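Local atomic coordinates of signal recognition particle receptor FtsY (PDB entry 5L3S), a protein that serves as the archaeal signal recognition particle receptor, joining an SRP54-type helical bundle to a nucleotide-bound domain of the P-loop superfamily. Residues D21-V26 with E68-T73; S170-A175 with R210-D215; D228-A233 with A263-K268; V122-K127 with D280-F285; S131-A136 with S177-R182. All blocks are in the same frame, centred on the assembly; numbering follows the deposited sequence. Where two conformers were deposited one is given.

Interaction 1: residues D21-V26 with E68-T73; sequences DDLNDV and EIVINT
Val-70, on helix 66-85, sets its two methyls against Leu-23 and Val-26 of helix 20-36. Its CG2 touches both: it lies 3.5 Å from CD2 of Leu-23, tighter than ordinary van der Waals contact, and 3.8 Å from CG1 of Val-26. The other methyl, CG1, meets Val-26 CG1 at 3.7 Å and Val-26 CG2 at 4.1 Å. The two valines thus approach tip to tip, whereas Leu-23 slants across the end of Val-70. Val-26 holds CG1 between its backbone N and carbonyl carbon (chi1 65°), and this turn brings that methyl up to the Val-70 branches. Its CG2 passes on to CG1 of Ile-71 at 4.2 Å, on the less buried side of the contact.

No hydrogen bond crosses between the segments; the association is purely apolar. The short helix axes come within 10.3 Å and cross at -66°, so contact is confined to a small patch. Within 68-73, O of Ile-69 accepts from both N and OG1 of Thr-73, which reach it from opposite faces of the carbonyl plane; the OG1 bond ties the threonine hydroxyl back to its own helix.

The patch belongs to the SRP54-type helical bundle. Helix 41-55 packs on it through Leu-51 and Leu-55, which touch Val-70, while Ile-18 and Ile-56 in flanking loops meet Leu-23.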
# COMPACT_ATOMS: atom_id res chain seq x y z
N ASP B 21 -18.41 -10.08 -32.22
CA ASP B 21 -18.19 -8.77 -32.84
C ASP B 21 -19.02 -7.66 -32.20
O ASP B 21 -18.59 -6.50 -32.18
CB ASP B 21 -18.49 -8.87 -34.34
CG ASP B 21 -18.39 -7.53 -35.05
OD1 ASP B 21 -19.45 -6.97 -35.42
OD2 ASP B 21 -17.26 -7.05 -35.23
N ASP B 22 -20.19 -8.00 -31.68
CA ASP B 22 -21.03 -7.04 -30.98
C ASP B 22 -20.39 -6.59 -29.66
O ASP B 22 -20.68 -5.50 -29.16
CB ASP B 22 -22.40 -7.64 -30.67
CG ASP B 22 -23.18 -8.00 -31.93
OD1 ASP B 22 -23.26 -7.16 -32.85
OD2 ASP B 22 -23.72 -9.13 -32.00
N LEU B 23 -19.53 -7.43 -29.10
CA LEU B 23 -19.04 -7.25 -27.72
C LEU B 23 -17.67 -6.59 -27.61
O LEU B 23 -17.30 -6.10 -26.54
CB LEU B 23 -18.99 -8.60 -27.01
CG LEU B 23 -20.29 -9.38 -26.86
CD1 LEU B 23 -20.07 -10.65 -26.06
CD2 LEU B 23 -21.35 -8.53 -26.20
N ASN B 24 -16.91 -6.61 -28.70
CA ASN B 24 -15.51 -6.20 -28.66
C ASN B 24 -15.22 -4.81 -28.08
O ASN B 24 -14.39 -4.69 -27.17
CB ASN B 24 -14.88 -6.34 -30.05
CG ASN B 24 -14.70 -7.79 -30.45
OD1 ASN B 24 -14.61 -8.67 -29.59
ND2 ASN B 24 -14.63 -8.04 -31.75
N ASP B 25 -15.87 -3.78 -28.59
CA ASP B 25 -15.64 -2.42 -28.11
C ASP B 25 -15.95 -2.25 -26.64
O ASP B 25 -15.18 -1.64 -25.90
CB ASP B 25 -16.45 -1.41 -28.92
CG ASP B 25 -15.90 -1.22 -30.31
OD1 ASP B 25 -14.73 -1.60 -30.54
OD2 ASP B 25 -16.64 -0.69 -31.17
N VAL B 26 -17.10 -2.76 -26.20
CA VAL B 26 -17.49 -2.56 -24.81
C VAL B 26 -16.64 -3.40 -23.85
O VAL B 26 -16.37 -2.97 -22.72
CB VAL B 26 -19.01 -2.81 -24.60
CG1 VAL B 26 -19.37 -4.26 -24.88
CG2 VAL B 26 -19.42 -2.40 -23.20
N GLU B 68 -25.25 -1.72 -23.06
CA GLU B 68 -25.85 -1.63 -21.74
C GLU B 68 -26.15 -3.00 -21.13
O GLU B 68 -25.92 -3.20 -19.94
CB GLU B 68 -27.11 -0.76 -21.73
CG GLU B 68 -27.57 -0.42 -20.32
CD GLU B 68 -28.78 0.49 -20.28
OE1 GLU B 68 -29.51 0.56 -21.29
OE2 GLU B 68 -29.00 1.14 -19.23
N ILE B 69 -26.66 -3.93 -21.94
CA ILE B 69 -26.85 -5.30 -21.47
C ILE B 69 -25.53 -5.91 -20.97
O ILE B 69 -25.50 -6.62 -19.97
CB ILE B 69 -27.50 -6.22 -22.54
CG1 ILE B 69 -28.99 -5.90 -22.69
CG2 ILE B 69 -27.37 -7.69 -22.16
CD1 ILE B 69 -29.31 -4.98 -23.84
N VAL B 70 -24.44 -5.60 -21.68
CA VAL B 70 -23.12 -6.09 -21.29
C VAL B 70 -22.71 -5.53 -19.94
O VAL B 70 -22.27 -6.27 -19.06
CB VAL B 70 -22.05 -5.69 -22.34
CG1 VAL B 70 -20.64 -6.05 -21.84
CG2 VAL B 70 -22.34 -6.37 -23.66
N ILE B 71 -22.86 -4.22 -19.78
CA ILE B 71 -22.47 -3.55 -18.54
C ILE B 71 -23.32 -4.05 -17.38
O ILE B 71 -22.81 -4.34 -16.29
CB ILE B 71 -22.58 -2.02 -18.67
CG1 ILE B 71 -21.51 -1.50 -19.64
CG2 ILE B 71 -22.43 -1.35 -17.33
CD1 ILE B 71 -21.68 -0.04 -20.04
N ASN B 72 -24.63 -4.17 -17.60
CA ASN B 72 -25.52 -4.65 -16.55
C ASN B 72 -25.27 -6.12 -16.20
O ASN B 72 -25.36 -6.50 -15.03
CB ASN B 72 -26.98 -4.42 -16.91
CG ASN B 72 -27.39 -2.98 -16.73
OD1 ASN B 72 -26.67 -2.20 -16.11
ND2 ASN B 72 -28.55 -2.62 -17.27
N THR B 73 -24.98 -6.94 -17.20
CA THR B 73 -24.65 -8.34 -16.96
C THR B 73 -23.38 -8.43 -16.09
O THR B 73 -23.30 -9.24 -15.17
CB THR B 73 -24.45 -9.11 -18.28
OG1 THR B 73 -25.62 -8.98 -19.09
CG2 THR B 73 -24.21 -10.59 -18.02

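Interaction 2: residues S170-A175 with R210-D215; sequences SVAFDA and RIAKPD. With SO4 (sulfate ion), chain Y.
Arg-210 NH1 donates to O4 of a sulfate ion at 2.6 Å, with the oxygen in the guanidinium plane at its edge. A bend at chi3 (-76°) turns the arginine chain toward the anion, and NH2 forms a salt bridge with Glu-203. The sulfate probably comes from the crystallisation liquor. Lys-213, just past the helix end, has positive phi; its NZ curls back to O of Arg-210 at 2.9 Å, in the carbonyl plane.

Contact between the segments is apolar. Ile-211 brings CG2 to CB of Phe-173 at 4.0 Å and to ring atom CD1 at 4.2 Å; the methyl lies at the ring edge, near its plane, and the two side chains cross at about a right angle. Deeper in, CB of Ala-172 faces CB of Ala-212 at 4.4 Å, small residues that let the backbones come close.

The contact joins helix 168-181 to the C-terminal end of helix 199-212, where Ala-212 also touches Ile-176; Ala-172 and Ala-175 rest on strand 132-137 and Pro-214 on strand 102-107.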
# COMPACT_ATOMS: atom_id res chain seq x y z
N SER B 170 3.97 -15.01 24.17
CA SER B 170 3.85 -14.87 25.61
C SER B 170 2.88 -13.72 25.91
O SER B 170 2.05 -13.83 26.81
CB SER B 170 5.22 -14.60 26.24
OG SER B 170 5.08 -14.17 27.58
N VAL B 171 2.99 -12.63 25.16
CA VAL B 171 2.07 -11.50 25.34
C VAL B 171 0.62 -11.94 25.08
O VAL B 171 -0.28 -11.64 25.87
CB VAL B 171 2.42 -10.29 24.45
CG1 VAL B 171 1.41 -9.16 24.68
CG2 VAL B 171 3.84 -9.79 24.74
N ALA B 172 0.39 -12.66 23.99
CA ALA B 172 -0.95 -13.14 23.64
C ALA B 172 -1.50 -14.12 24.67
O ALA B 172 -2.67 -14.05 25.06
CB ALA B 172 -0.96 -13.77 22.23
N PHE B 173 -0.65 -15.05 25.11
CA PHE B 173 -1.02 -15.99 26.15
C PHE B 173 -1.48 -15.28 27.43
O PHE B 173 -2.52 -15.63 27.99
CB PHE B 173 0.15 -16.94 26.45
CG PHE B 173 -0.16 -18.00 27.46
CD1 PHE B 173 -0.68 -19.22 27.05
CD2 PHE B 173 0.06 -17.79 28.81
CE1 PHE B 173 -0.98 -20.22 27.99
CE2 PHE B 173 -0.24 -18.78 29.75
CZ PHE B 173 -0.76 -19.99 29.34
N ASP B 174 -0.73 -14.27 27.86
CA ASP B 174 -1.06 -13.50 29.07
C ASP B 174 -2.36 -12.73 28.90
O ASP B 174 -3.16 -12.64 29.82
CB ASP B 174 0.06 -12.51 29.40
CG ASP B 174 1.26 -13.17 30.04
OD1 ASP B 174 1.29 -14.42 30.15
OD2 ASP B 174 2.18 -12.43 30.43
N ALA B 175 -2.55 -12.15 27.71
CA ALA B 175 -3.76 -11.41 27.40
C ALA B 175 -5.00 -12.30 27.46
O ALA B 175 -6.01 -11.93 28.05
CB ALA B 175 -3.64 -10.79 26.01
N ARG B 210 -0.65 -20.94 17.16
CA ARG B 210 -0.74 -22.20 17.87
C ARG B 210 -1.05 -21.97 19.34
O ARG B 210 -1.78 -22.73 19.97
CB ARG B 210 0.55 -23.02 17.72
CG ARG B 210 0.75 -23.56 16.31
CD ARG B 210 1.85 -24.62 16.26
NE ARG B 210 3.18 -24.04 16.33
CZ ARG B 210 3.89 -23.67 15.27
NH1 ARG B 210 3.40 -23.82 14.05
NH2 ARG B 210 5.10 -23.15 15.43
N ILE B 211 -0.51 -20.89 19.88
CA ILE B 211 -0.63 -20.61 21.30
C ILE B 211 -1.94 -19.90 21.62
O ILE B 211 -2.58 -20.20 22.63
CB ILE B 211 0.61 -19.83 21.79
CG1 ILE B 211 1.73 -20.83 22.11
CG2 ILE B 211 0.29 -18.99 23.02
CD1 ILE B 211 3.10 -20.42 21.63
N ALA B 212 -2.36 -19.00 20.73
CA ALA B 212 -3.57 -18.21 20.95
C ALA B 212 -4.86 -18.89 20.46
O ALA B 212 -5.95 -18.54 20.92
CB ALA B 212 -3.43 -16.84 20.30
N LYS B 213 -4.71 -19.84 19.54
CA LYS B 213 -5.85 -20.52 18.90
C LYS B 213 -7.03 -19.59 18.62
O LYS B 213 -8.09 -19.73 19.21
CB LYS B 213 -6.31 -21.70 19.76
CG LYS B 213 -5.24 -22.75 19.96
CD LYS B 213 -5.75 -23.92 20.79
CE LYS B 213 -4.59 -24.80 21.23
NZ LYS B 213 -3.60 -24.96 20.11
N PRO B 214 -6.83 -18.60 17.73
CA PRO B 214 -7.86 -17.57 17.56
C PRO B 214 -9.16 -18.10 16.98
O PRO B 214 -9.19 -19.11 16.27
CB PRO B 214 -7.20 -16.56 16.60
CG PRO B 214 -6.07 -17.28 15.98
CD PRO B 214 -5.60 -18.27 17.01
N ASP B 215 -10.25 -17.43 17.33
CA ASP B 215 -11.56 -17.79 16.81
C ASP B 215 -11.79 -17.13 15.46
O ASP B 215 -12.63 -17.57 14.69
CB ASP B 215 -12.65 -17.39 17.80
CG ASP B 215 -12.48 -18.07 19.14
OD1 ASP B 215 -12.88 -19.24 19.25
OD2 ASP B 215 -11.94 -17.45 20.07
S SO4 Y . 0.75 -25.91 12.49
O1 SO4 Y . -0.67 -26.10 12.77
O2 SO4 Y . 1.51 -26.98 13.13
O3 SO4 Y . 0.97 -25.94 11.05
O4 SO4 Y . 1.18 -24.62 13.02

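Interaction 3: residues D228-A233 with A263-K268; sequences DALEQA and AYELKK
Leu-230 swings CG opposite its backbone N (chi1 -179°), while Leu-266 sets CG opposite its carbonyl carbon (chi1 -57°); the two choices bring the branches of both side chains together between the helices. There CD1 of Leu-266 meets CB of Ala-233 at 3.6 Å and CD1 of Leu-230 at 4.1 Å, the leucines slanting past one another. CD2 of Leu-230 also lies 4.2 Å from CG of Glu-265, so the glutamate offers its aliphatic part here. Its carboxylate is held by a salt bridge to Arg-234.

Both segments belong to the P-loop-type domain, but they lie where it adjoins the helical bundle: Leu-230 and Glu-265 touch Val-43 of helix 41-55, and Ala-263 packs on Ile-81 and Leu-82 of helix 66-85. Tyr-264 OH hydrogen-bonds Asp-50 across the same junction.

Away from this contact, Gln-232 NE2 donates to OD2 of Asp-228 at 3.1 Å. The bond is nearly straight (174°) and lies in the amide plane, although it meets the carboxylate on its anti side and somewhat out of plane. Asp-228 OD1 bonds a polar side chain of another protein chain. At the other end, after a wider pi-type turn at 263-266, Lys-267 takes positive phi and its NZ reaches O of Ala-263 at 2.9 Å, from above the carbonyl plane.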
# COMPACT_ATOMS: atom_id res chain seq x y z
N ASP B 228 0.05 -6.70 -6.15
CA ASP B 228 0.71 -7.40 -5.05
C ASP B 228 -0.23 -7.74 -3.90
O ASP B 228 0.05 -8.65 -3.12
CB ASP B 228 1.92 -6.64 -4.49
CG ASP B 228 2.88 -7.56 -3.74
OD1 ASP B 228 3.40 -8.50 -4.37
OD2 ASP B 228 3.11 -7.34 -2.52
N ALA B 229 -1.33 -7.01 -3.78
CA ALA B 229 -2.29 -7.29 -2.71
C ALA B 229 -2.88 -8.71 -2.85
O ALA B 229 -3.05 -9.44 -1.86
CB ALA B 229 -3.38 -6.23 -2.68
N LEU B 230 -3.19 -9.10 -4.08
CA LEU B 230 -3.66 -10.45 -4.34
C LEU B 230 -2.57 -11.47 -4.05
O LEU B 230 -2.83 -12.54 -3.51
CB LEU B 230 -4.18 -10.60 -5.78
CG LEU B 230 -4.73 -11.98 -6.15
CD1 LEU B 230 -5.91 -12.38 -5.24
CD2 LEU B 230 -5.13 -12.10 -7.64
N GLU B 231 -1.33 -11.13 -4.39
CA GLU B 231 -0.21 -12.01 -4.09
C GLU B 231 -0.01 -12.19 -2.57
O GLU B 231 0.23 -13.29 -2.10
CB GLU B 231 1.09 -11.52 -4.74
CG GLU B 231 2.26 -12.46 -4.57
CD GLU B 231 2.20 -13.66 -5.51
OE1 GLU B 231 1.26 -13.72 -6.34
OE2 GLU B 231 3.10 -14.52 -5.42
N GLN B 232 -0.12 -11.09 -1.82
CA GLN B 232 -0.11 -11.16 -0.35
C GLN B 232 -1.22 -12.09 0.17
O GLN B 232 -0.99 -12.95 1.02
CB GLN B 232 -0.30 -9.76 0.26
CG GLN B 232 0.85 -8.79 0.02
CD GLN B 232 0.47 -7.37 0.38
OE1 GLN B 232 -0.36 -7.13 1.26
NE2 GLN B 232 1.08 -6.41 -0.31
N ALA B 233 -2.42 -11.89 -0.33
CA ALA B 233 -3.56 -12.70 0.08
C ALA B 233 -3.38 -14.19 -0.22
O ALA B 233 -3.74 -15.03 0.60
CB ALA B 233 -4.83 -12.18 -0.56
N ALA B 263 -12.60 -12.50 -3.71
CA ALA B 263 -13.78 -13.34 -3.82
C ALA B 263 -13.64 -14.29 -5.00
O ALA B 263 -13.89 -15.49 -4.87
CB ALA B 263 -15.03 -12.49 -3.97
N TYR B 264 -13.22 -13.76 -6.15
CA TYR B 264 -13.16 -14.55 -7.37
C TYR B 264 -12.09 -15.65 -7.31
O TYR B 264 -12.36 -16.79 -7.65
CB TYR B 264 -12.96 -13.64 -8.60
CG TYR B 264 -13.10 -14.33 -9.92
CD1 TYR B 264 -12.01 -14.92 -10.55
CD2 TYR B 264 -14.34 -14.40 -10.56
CE1 TYR B 264 -12.15 -15.56 -11.77
CE2 TYR B 264 -14.48 -15.03 -11.77
CZ TYR B 264 -13.39 -15.61 -12.38
OH TYR B 264 -13.55 -16.24 -13.59
N GLU B 265 -10.89 -15.29 -6.87
CA GLU B 265 -9.77 -16.23 -6.80
C GLU B 265 -9.70 -17.10 -5.54
O GLU B 265 -9.39 -18.28 -5.62
CB GLU B 265 -8.44 -15.49 -6.91
CG GLU B 265 -8.15 -14.99 -8.29
CD GLU B 265 -7.95 -16.12 -9.25
OE1 GLU B 265 -7.23 -17.08 -8.89
OE2 GLU B 265 -8.51 -16.06 -10.36
N LEU B 266 -9.94 -16.49 -4.38
CA LEU B 266 -9.64 -17.14 -3.11
C LEU B 266 -10.86 -17.47 -2.27
O LEU B 266 -10.74 -18.08 -1.21
CB LEU B 266 -8.70 -16.26 -2.28
CG LEU B 266 -7.39 -15.88 -2.98
CD1 LEU B 266 -6.54 -14.97 -2.10
CD2 LEU B 266 -6.64 -17.14 -3.35
N LYS B 267 -12.04 -17.08 -2.75
CA LYS B 267 -13.28 -17.20 -1.99
C LYS B 267 -13.15 -16.59 -0.60
O LYS B 267 -13.66 -17.15 0.36
CB LYS B 267 -13.74 -18.67 -1.90
CG LYS B 267 -14.18 -19.25 -3.23
CD LYS B 267 -15.10 -18.27 -3.94
CE LYS B 267 -15.11 -18.48 -5.45
NZ LYS B 267 -15.73 -17.30 -6.13
N LYS B 268 -12.47 -15.45 -0.51
CA LYS B 268 -12.29 -14.79 0.78
C LYS B 268 -13.09 -13.49 0.81
O LYS B 268 -13.11 -12.75 -0.17
CB LYS B 268 -10.80 -14.50 1.04
CG LYS B 268 -9.97 -15.75 1.24
CD LYS B 268 -10.35 -16.46 2.54
CE LYS B 268 -9.45 -17.67 2.79
NZ LYS B 268 -9.96 -18.55 3.88

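Interaction 4: residues V122-K127 with D280-F285; sequences VNMLKK and DDLIPF
Edge strand 282-284, which runs antiparallel to 270-274 at one margin of the mixed sheet, here meets the helix that follows the P-loop-like turn, 114-127. CE of Met-124 touches CD2 of Leu-282 at 4.1 Å, and the side chains cross at about a right angle. Met-124 extends straight through its first two torsions and then bends at the sulfur (chi3 54°), which turns the terminal methyl to the leucine branch. Nearby, ND2 of Asn-123 lies 4.1 Å from N of Asp-280 and 4.3 Å from its OD1; the amide thus sits alongside the loop without a hydrogen bond to it. Lys-127 NZ and Asp-280 OD1 carry opposite charges but remain 6.2 Å apart, so any attraction would be long-range.

Asp-281 centres an inverse gamma turn closed by Leu-282 N to Asp-280 O at 2.7 Å, and this tight bend leads the chain into the strand. The Leu-282 side chain is about 7 Å from a bound phosphoaminophosphonic acid-guanylate ester.

Tyr-272 of strand 270-274 touches both Met-124 and Leu-282, Lys-120 NZ holds O of Asp-281, and the inner side of helix 114-127 packs through Val-122 and Leu-125 on strands 132-137 and 186-191.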
# COMPACT_ATOMS: atom_id res chain seq x y z
N VAL B 122 -12.01 -2.01 18.17
CA VAL B 122 -12.37 -1.73 19.57
C VAL B 122 -13.52 -0.74 19.67
O VAL B 122 -14.48 -0.95 20.41
CB VAL B 122 -11.18 -1.16 20.37
CG1 VAL B 122 -11.65 -0.70 21.76
CG2 VAL B 122 -10.09 -2.20 20.48
N ASN B 123 -13.42 0.37 18.93
CA ASN B 123 -14.49 1.37 18.94
C ASN B 123 -15.84 0.79 18.51
O ASN B 123 -16.87 1.07 19.12
CB ASN B 123 -14.15 2.57 18.07
CG ASN B 123 -15.17 3.66 18.18
OD1 ASN B 123 -15.29 4.31 19.21
ND2 ASN B 123 -15.93 3.87 17.11
N MET B 124 -15.82 -0.05 17.49
CA MET B 124 -17.06 -0.64 16.99
C MET B 124 -17.62 -1.59 18.05
O MET B 124 -18.81 -1.58 18.33
CB MET B 124 -16.84 -1.36 15.66
CG MET B 124 -18.09 -2.08 15.13
SD MET B 124 -17.69 -2.98 13.63
CE MET B 124 -16.30 -3.97 14.17
N LEU B 125 -16.74 -2.38 18.67
CA LEU B 125 -17.16 -3.34 19.70
C LEU B 125 -17.75 -2.64 20.93
O LEU B 125 -18.77 -3.10 21.49
CB LEU B 125 -16.00 -4.27 20.09
CG LEU B 125 -15.49 -5.22 19.00
CD1 LEU B 125 -14.18 -5.92 19.38
CD2 LEU B 125 -16.55 -6.26 18.64
N LYS B 126 -17.13 -1.54 21.34
CA LYS B 126 -17.65 -0.74 22.45
C LYS B 126 -19.06 -0.24 22.17
O LYS B 126 -19.92 -0.28 23.06
CB LYS B 126 -16.75 0.45 22.77
CG LYS B 126 -15.46 0.11 23.47
CD LYS B 126 -15.05 1.24 24.40
CE LYS B 126 -14.77 2.53 23.64
NZ LYS B 126 -14.66 3.70 24.57
N LYS B 127 -19.31 0.21 20.95
CA LYS B 127 -20.64 0.69 20.55
C LYS B 127 -21.66 -0.45 20.54
O LYS B 127 -22.87 -0.22 20.64
CB LYS B 127 -20.59 1.32 19.15
CG LYS B 127 -19.56 2.42 18.98
CD LYS B 127 -20.04 3.76 19.50
CE LYS B 127 -18.91 4.78 19.48
NZ LYS B 127 -19.37 6.13 19.90
N ASP B 280 -14.00 6.07 14.21
CA ASP B 280 -15.28 5.82 13.52
C ASP B 280 -15.09 5.47 12.03
O ASP B 280 -16.04 5.05 11.36
CB ASP B 280 -16.17 7.06 13.64
CG ASP B 280 -17.65 6.76 13.44
OD1 ASP B 280 -18.10 5.68 13.86
OD2 ASP B 280 -18.36 7.62 12.86
N ASP B 281 -13.87 5.63 11.51
CA ASP B 281 -13.65 5.48 10.06
C ASP B 281 -13.57 4.04 9.57
O ASP B 281 -12.58 3.61 8.98
CB ASP B 281 -12.43 6.30 9.62
CG ASP B 281 -12.62 7.79 9.85
OD1 ASP B 281 -13.79 8.21 9.99
OD2 ASP B 281 -11.63 8.53 9.90
N LEU B 282 -14.63 3.29 9.82
CA LEU B 282 -14.68 1.88 9.47
C LEU B 282 -16.11 1.61 9.01
O LEU B 282 -17.06 1.94 9.71
CB LEU B 282 -14.36 1.03 10.71
CG LEU B 282 -14.16 -0.48 10.51
CD1 LEU B 282 -12.85 -0.77 9.84
CD2 LEU B 282 -14.27 -1.24 11.82
N ILE B 283 -16.28 1.02 7.83
CA ILE B 283 -17.61 0.67 7.35
C ILE B 283 -17.69 -0.81 6.98
O ILE B 283 -16.69 -1.41 6.58
CB ILE B 283 -18.05 1.55 6.15
CG1 ILE B 283 -17.02 1.48 5.03
CG2 ILE B 283 -18.26 3.00 6.59
CD1 ILE B 283 -17.48 2.17 3.73
N PRO B 284 -18.88 -1.42 7.12
CA PRO B 284 -18.97 -2.81 6.68
C PRO B 284 -18.91 -2.88 5.17
O PRO B 284 -19.21 -1.87 4.52
CB PRO B 284 -20.36 -3.25 7.18
CG PRO B 284 -21.14 -1.98 7.33
CD PRO B 284 -20.12 -0.95 7.75
N PHE B 285 -18.51 -4.02 4.62
CA PHE B 285 -18.41 -4.18 3.17
C PHE B 285 -19.74 -4.66 2.63
O PHE B 285 -20.34 -5.60 3.16
CB PHE B 285 -17.32 -5.20 2.82
CG PHE B 285 -17.16 -5.44 1.33
CD1 PHE B 285 -16.31 -4.65 0.57
CD2 PHE B 285 -17.86 -6.46 0.69
CE1 PHE B 285 -16.16 -4.86 -0.79
CE2 PHE B 285 -17.72 -6.67 -0.67
CZ PHE B 285 -16.86 -5.87 -1.40

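Interaction 5: residues S131-A136 with S177-R182; sequences STIIAA and SFAKSR
Apolar contact centres on a single methyl, CD1 of Ile-133, which lies 3.6 Å from CB of Ala-179 and 3.9 Å from CD2 of Phe-178. Ile-133 places CG1 between its backbone N and carbonyl carbon (chi1 70°), aiming the longer branch off the strand at the helix. It approaches the phenyl ring obliquely.

This is helix 168-181 lying over the largely parallel sheet of the P-loop-type fold: Ala-179 also touches Val-187 of strand 186-191, and Phe-178 reaches Gln-158 of edge strand 158-160.

At the helix end Arg-182 folds over Phe-178: its CG lies 4.0 Å above the ring plane, offset toward the rim, and CE1 of Phe-178 lies over one face of the guanidinium group, also toward the rim.

Polar bonds are local to 177-182. Arg-182 NH1 donates in its guanidinium plane to Ser-181 OG at 3.1 Å, and that hydroxyl in turn donates to O of Phe-178 at 3.2 Å, from above the carbonyl plane.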
# COMPACT_ATOMS: atom_id res chain seq x y z
N SER B 131 -17.16 -6.05 25.74
CA SER B 131 -15.90 -5.70 26.41
C SER B 131 -14.70 -6.24 25.64
O SER B 131 -14.78 -7.28 24.96
CB SER B 131 -15.89 -6.15 27.88
OG SER B 131 -16.07 -7.55 28.01
N THR B 132 -13.57 -5.54 25.70
CA THR B 132 -12.42 -5.89 24.88
C THR B 132 -11.11 -5.60 25.58
O THR B 132 -11.01 -4.64 26.35
CB THR B 132 -12.40 -5.07 23.56
OG1 THR B 132 -12.26 -3.68 23.88
CG2 THR B 132 -13.68 -5.27 22.77
N ILE B 133 -10.10 -6.42 25.32
CA ILE B 133 -8.73 -6.05 25.69
C ILE B 133 -7.84 -6.29 24.48
O ILE B 133 -8.17 -7.09 23.60
CB ILE B 133 -8.18 -6.84 26.90
CG1 ILE B 133 -7.94 -8.30 26.54
CG2 ILE B 133 -9.09 -6.71 28.11
CD1 ILE B 133 -7.32 -9.09 27.68
N ILE B 134 -6.72 -5.58 24.44
CA ILE B 134 -5.80 -5.67 23.32
C ILE B 134 -4.52 -6.32 23.80
O ILE B 134 -4.01 -5.97 24.87
CB ILE B 134 -5.45 -4.27 22.80
CG1 ILE B 134 -6.72 -3.50 22.43
CG2 ILE B 134 -4.45 -4.36 21.64
CD1 ILE B 134 -6.49 -2.03 22.12
N ALA B 135 -4.03 -7.28 23.02
CA ALA B 135 -2.71 -7.85 23.22
C ALA B 135 -1.71 -7.12 22.33
O ALA B 135 -1.83 -7.13 21.09
CB ALA B 135 -2.73 -9.33 22.87
N ALA B 136 -0.71 -6.49 22.95
CA ALA B 136 0.35 -5.79 22.22
C ALA B 136 1.41 -6.77 21.75
O ALA B 136 2.54 -6.77 22.25
CB ALA B 136 0.96 -4.71 23.10
N SER B 177 -5.29 -15.21 29.05
CA SER B 177 -5.47 -15.66 30.43
C SER B 177 -6.17 -14.59 31.27
O SER B 177 -7.07 -14.89 32.08
CB SER B 177 -4.12 -16.01 31.07
OG SER B 177 -4.29 -16.35 32.44
N PHE B 178 -5.76 -13.35 31.06
CA PHE B 178 -6.33 -12.20 31.77
C PHE B 178 -7.79 -12.02 31.39
O PHE B 178 -8.64 -11.78 32.25
CB PHE B 178 -5.53 -10.93 31.43
CG PHE B 178 -6.03 -9.69 32.12
CD1 PHE B 178 -5.52 -9.31 33.35
CD2 PHE B 178 -7.01 -8.90 31.54
CE1 PHE B 178 -5.98 -8.17 33.99
CE2 PHE B 178 -7.48 -7.76 32.18
CZ PHE B 178 -6.96 -7.40 33.40
N ALA B 179 -8.09 -12.13 30.10
CA ALA B 179 -9.47 -11.96 29.64
C ALA B 179 -10.38 -13.04 30.18
O ALA B 179 -11.51 -12.75 30.59
CB ALA B 179 -9.53 -11.90 28.11
N LYS B 180 -9.88 -14.28 30.23
CA LYS B 180 -10.66 -15.40 30.76
C LYS B 180 -11.09 -15.17 32.20
O LYS B 180 -12.27 -15.34 32.53
CB LYS B 180 -9.87 -16.71 30.70
CG LYS B 180 -9.84 -17.37 29.33
CD LYS B 180 -8.97 -18.62 29.33
CE LYS B 180 -8.80 -19.16 27.91
NZ LYS B 180 -7.89 -20.34 27.86
N SER B 181 -10.15 -14.78 33.05
CA SER B 181 -10.48 -14.63 34.46
C SER B 181 -11.39 -13.43 34.71
O SER B 181 -12.06 -13.36 35.74
CB SER B 181 -9.21 -14.55 35.32
OG SER B 181 -8.41 -13.45 34.96
N ARG B 182 -11.43 -12.48 33.78
CA ARG B 182 -12.28 -11.31 33.98
C ARG B 182 -13.53 -11.36 33.12
O ARG B 182 -14.29 -10.39 33.08
CB ARG B 182 -11.51 -10.02 33.68
CG ARG B 182 -10.15 -9.93 34.33
CD ARG B 182 -10.20 -9.96 35.84
NE ARG B 182 -9.13 -9.15 36.42
CZ ARG B 182 -7.86 -9.53 36.50
NH1 ARG B 182 -7.47 -10.71 36.03
NH2 ARG B 182 -6.96 -8.72 37.05

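In the fold
Interactions 1 and 5 are buried, 2 and 3 partly so, and 4 lies at the surface. Interaction 1 stands apart in the helical bundle, its centre about 54 Å from that of interaction 5; interaction 3 faces the bundle from the P-loop-type domain. Interactions 2 and 5 share helix 168-181 and touch, with Ala-175 packing on Ile-133 and Ala-135. Interaction 4 meets 5 where Val-122 and Leu-125 rest on Thr-132, so consecutive elements 114-127 and 132-137 serve both. No hydrogen bond crosses any of the five; apolar groups dominate, though in 4 an amide also borders the loop. Lysine or arginine side chains fold back at helix ends in 2, 3 and 5, while 3 adds a buried Gln-232 to Asp-228 bond.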